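Local coordinates for protein AIR2 (Saccharomyces cerevisiae, PDB 3NYB), which pairs with a poly(A) RNA polymerase to form the polymerase core of TRAMP, an RNA surveillance complex, and probably helps bind RNA through its zinc knuckles, at residues 48-53 and 64-69. Sequence-based numbering, arbitrary orientation.
Sequences YCYNCG and EKRSSR. With ZN (zinc ion), chain D.
Asn51 makes the largest share of this contact. Its side chain has CG anti to the backbone N (chi1 -171°) and runs out to the backbone of residues 64-67, which passes its tip. The terminal amide lies among the backbone atoms of Glu64, Lys65, Arg66 and Ser67. Asn51 CG is 3.8 Å from Arg66 CA.

Beside it, Tyr50 has CG in the crowded position between the backbone N and the carbonyl carbon (chi1 64°). Its ring reaches the end of Arg66, whose chain bends at chi3. Tyr50 CE1 lies 3.6 Å from Arg66 NH2, at the edge of the guanidinium and in its plane. The two planes cross obliquely, 46° apart, so the groups do not stack. Ser68 CB sits over one guanidinium face. Tyr50 OH is weakly hydrogen-bonded to Asp60, and Arg66 NH2 weakly to Asn228 of the poly(A) RNA polymerase chain.

Ser67 points its CB at Asn51, while its OG bonds to Asp233 of that polymerase chain. On the zinc side, Cys52 CB touches Glu64 CG loosely at 4.4 Å.

Within 48-53 the chain turns around Cys49 SG. Cys52 N gives a nearly straight hydrogen bond to Cys49 SG (3.2 Å), and Asn51 N adds a weak one. These N-H groups probably stabilise negative charge on the thiolate. Cys49 SG, 2.6 Å from ZN, is one zinc ligand. Cys52 SG binds ZN at 2.4 Å, and His57 and Cys62 complete the site. The tail after the last ligand thus folds back over the turn between the first two cysteines of a CCHC zinc knuckle, at the interface with the polymerase.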
loop_
_atom_site.group_PDB
_atom_site.type_symbol
_atom_site.label_atom_id
_atom_site.label_comp_id
_atom_site.label_asym_id
_atom_site.label_seq_id
_atom_site.Cartn_x
_atom_site.Cartn_y
_atom_site.Cartn_z
ATOM N N TYR B 48 5.572 -14.806 -14.206
ATOM C CA TYR B 48 4.134 -14.965 -14.045
ATOM C C TYR B 48 3.358 -13.935 -14.845
ATOM O O TYR B 48 3.714 -12.763 -14.883
ATOM C CB TYR B 48 3.751 -14.907 -12.574
ATOM C CG TYR B 48 4.270 -16.076 -11.781
ATOM C CD1 TYR B 48 5.509 -16.024 -11.161
ATOM C CD2 TYR B 48 3.524 -17.238 -11.658
ATOM C CE1 TYR B 48 5.992 -17.095 -10.433
ATOM C CE2 TYR B 48 3.998 -18.316 -10.931
ATOM C CZ TYR B 48 5.233 -18.239 -10.322
ATOM O OH TYR B 48 5.708 -19.305 -9.597
ATOM N N CYS B 49 2.291 -14.391 -15.488
ATOM C CA CYS B 49 1.512 -13.540 -16.365
ATOM C C CYS B 49 0.318 -12.928 -15.646
ATOM O O CYS B 49 -0.443 -13.623 -14.977
ATOM C CB CYS B 49 1.040 -14.336 -17.572
ATOM S SG CYS B 49 -0.281 -13.525 -18.457
ATOM N N TYR B 50 0.153 -11.621 -15.797
ATOM C CA TYR B 50 -0.893 -10.909 -15.085
ATOM C C TYR B 50 -2.251 -11.108 -15.730
ATOM O O TYR B 50 -3.283 -10.782 -15.146
ATOM C CB TYR B 50 -0.557 -9.422 -14.974
ATOM C CG TYR B 50 -0.486 -8.651 -16.278
ATOM C CD1 TYR B 50 -1.590 -8.543 -17.114
ATOM C CD2 TYR B 50 0.674 -7.984 -16.644
ATOM C CE1 TYR B 50 -1.529 -7.816 -18.290
ATOM C CE2 TYR B 50 0.747 -7.256 -17.816
ATOM C CZ TYR B 50 -0.355 -7.174 -18.637
ATOM O OH TYR B 50 -0.274 -6.445 -19.803
ATOM N N ASN B 51 -2.233 -11.655 -16.941
ATOM C CA ASN B 51 -3.437 -11.860 -17.738
ATOM C C ASN B 51 -4.083 -13.214 -17.470
ATOM O O ASN B 51 -5.289 -13.309 -17.259
ATOM C CB ASN B 51 -3.109 -11.723 -19.219
ATOM C CG ASN B 51 -4.339 -11.719 -20.083
ATOM O OD1 ASN B 51 -4.360 -12.319 -21.157
ATOM N ND2 ASN B 51 -5.383 -11.051 -19.615
ATOM N N CYS B 52 -3.268 -14.260 -17.500
ATOM C CA CYS B 52 -3.675 -15.582 -17.050
ATOM C C CYS B 52 -2.692 -15.951 -15.953
ATOM O O CYS B 52 -1.507 -15.634 -16.050
ATOM C CB CYS B 52 -3.573 -16.592 -18.186
ATOM S SG CYS B 52 -1.891 -17.188 -18.444
ATOM N N GLY B 53 -3.167 -16.609 -14.906
ATOM C CA GLY B 53 -2.301 -16.924 -13.786
ATOM C C GLY B 53 -1.174 -17.870 -14.152
ATOM O O GLY B 53 -0.587 -18.506 -13.283
ATOM N N GLU B 64 -3.789 -15.436 -24.483
ATOM C CA GLU B 64 -5.225 -15.452 -24.212
ATOM C C GLU B 64 -5.888 -14.097 -24.449
ATOM O O GLU B 64 -5.214 -13.072 -24.519
ATOM C CB GLU B 64 -5.474 -15.896 -22.770
ATOM C CG GLU B 64 -4.711 -17.147 -22.370
ATOM C CD GLU B 64 -5.416 -18.422 -22.791
ATOM O OE1 GLU B 64 -6.609 -18.580 -22.458
ATOM O OE2 GLU B 64 -4.775 -19.273 -23.447
ATOM N N LYS B 65 -7.213 -14.097 -24.585
ATOM C CA LYS B 65 -7.964 -12.849 -24.606
ATOM C C LYS B 65 -7.662 -12.130 -23.301
ATOM O O LYS B 65 -7.600 -12.760 -22.245
ATOM C CB LYS B 65 -9.471 -13.106 -24.712
ATOM C CG LYS B 65 -9.959 -13.511 -26.090
ATOM C CD LYS B 65 -11.457 -13.271 -26.219
ATOM C CE LYS B 65 -12.019 -13.900 -27.484
ATOM N NZ LYS B 65 -12.013 -15.389 -27.421
ATOM N N ARG B 66 -7.471 -10.816 -23.364
ATOM C CA ARG B 66 -7.053 -10.083 -22.175
ATOM C C ARG B 66 -8.168 -9.937 -21.129
ATOM O O ARG B 66 -9.333 -9.720 -21.466
ATOM C CB ARG B 66 -6.404 -8.740 -22.543
ATOM C CG ARG B 66 -7.347 -7.570 -22.739
ATOM C CD ARG B 66 -6.573 -6.268 -22.558
ATOM N NE ARG B 66 -5.504 -6.441 -21.574
ATOM C CZ ARG B 66 -4.737 -5.462 -21.105
ATOM N NH1 ARG B 66 -4.908 -4.216 -21.518
ATOM N NH2 ARG B 66 -3.792 -5.735 -20.218
ATOM N N SER B 67 -7.788 -10.076 -19.860
ATOM C CA SER B 67 -8.732 -10.101 -18.744
ATOM C C SER B 67 -9.142 -8.711 -18.267
ATOM O O SER B 67 -9.953 -8.567 -17.354
ATOM C CB SER B 67 -8.131 -10.882 -17.574
ATOM O OG SER B 67 -8.912 -10.729 -16.401
ATOM N N SER B 68 -8.566 -7.690 -18.881
ATOM C CA SER B 68 -8.873 -6.322 -18.511
ATOM C C SER B 68 -9.499 -5.599 -19.685
ATOM O O SER B 68 -8.842 -5.344 -20.692
ATOM C CB SER B 68 -7.610 -5.591 -18.068
ATOM O OG SER B 68 -7.876 -4.215 -17.871
ATOM N N ARG B 69 -10.776 -5.268 -19.546
ATOM C CA ARG B 69 -11.501 -4.551 -20.584
ATOM C C ARG B 69 -10.856 -3.203 -20.890
ATOM O O ARG B 69 -11.309 -2.472 -21.767
ATOM C CB ARG B 69 -12.959 -4.378 -20.167
ATOM C CG ARG B 69 -13.168 -4.420 -18.665
ATOM C CD ARG B 69 -14.636 -4.581 -18.328
ATOM N NE ARG B 69 -14.874 -4.508 -16.892
ATOM C CZ ARG B 69 -16.075 -4.339 -16.347
ATOM N NH1 ARG B 69 -17.145 -4.224 -17.122
ATOM N NH2 ARG B 69 -16.204 -4.281 -15.028
HETATM ZN ZN ZN D . -1.009 -15.585 -19.939
#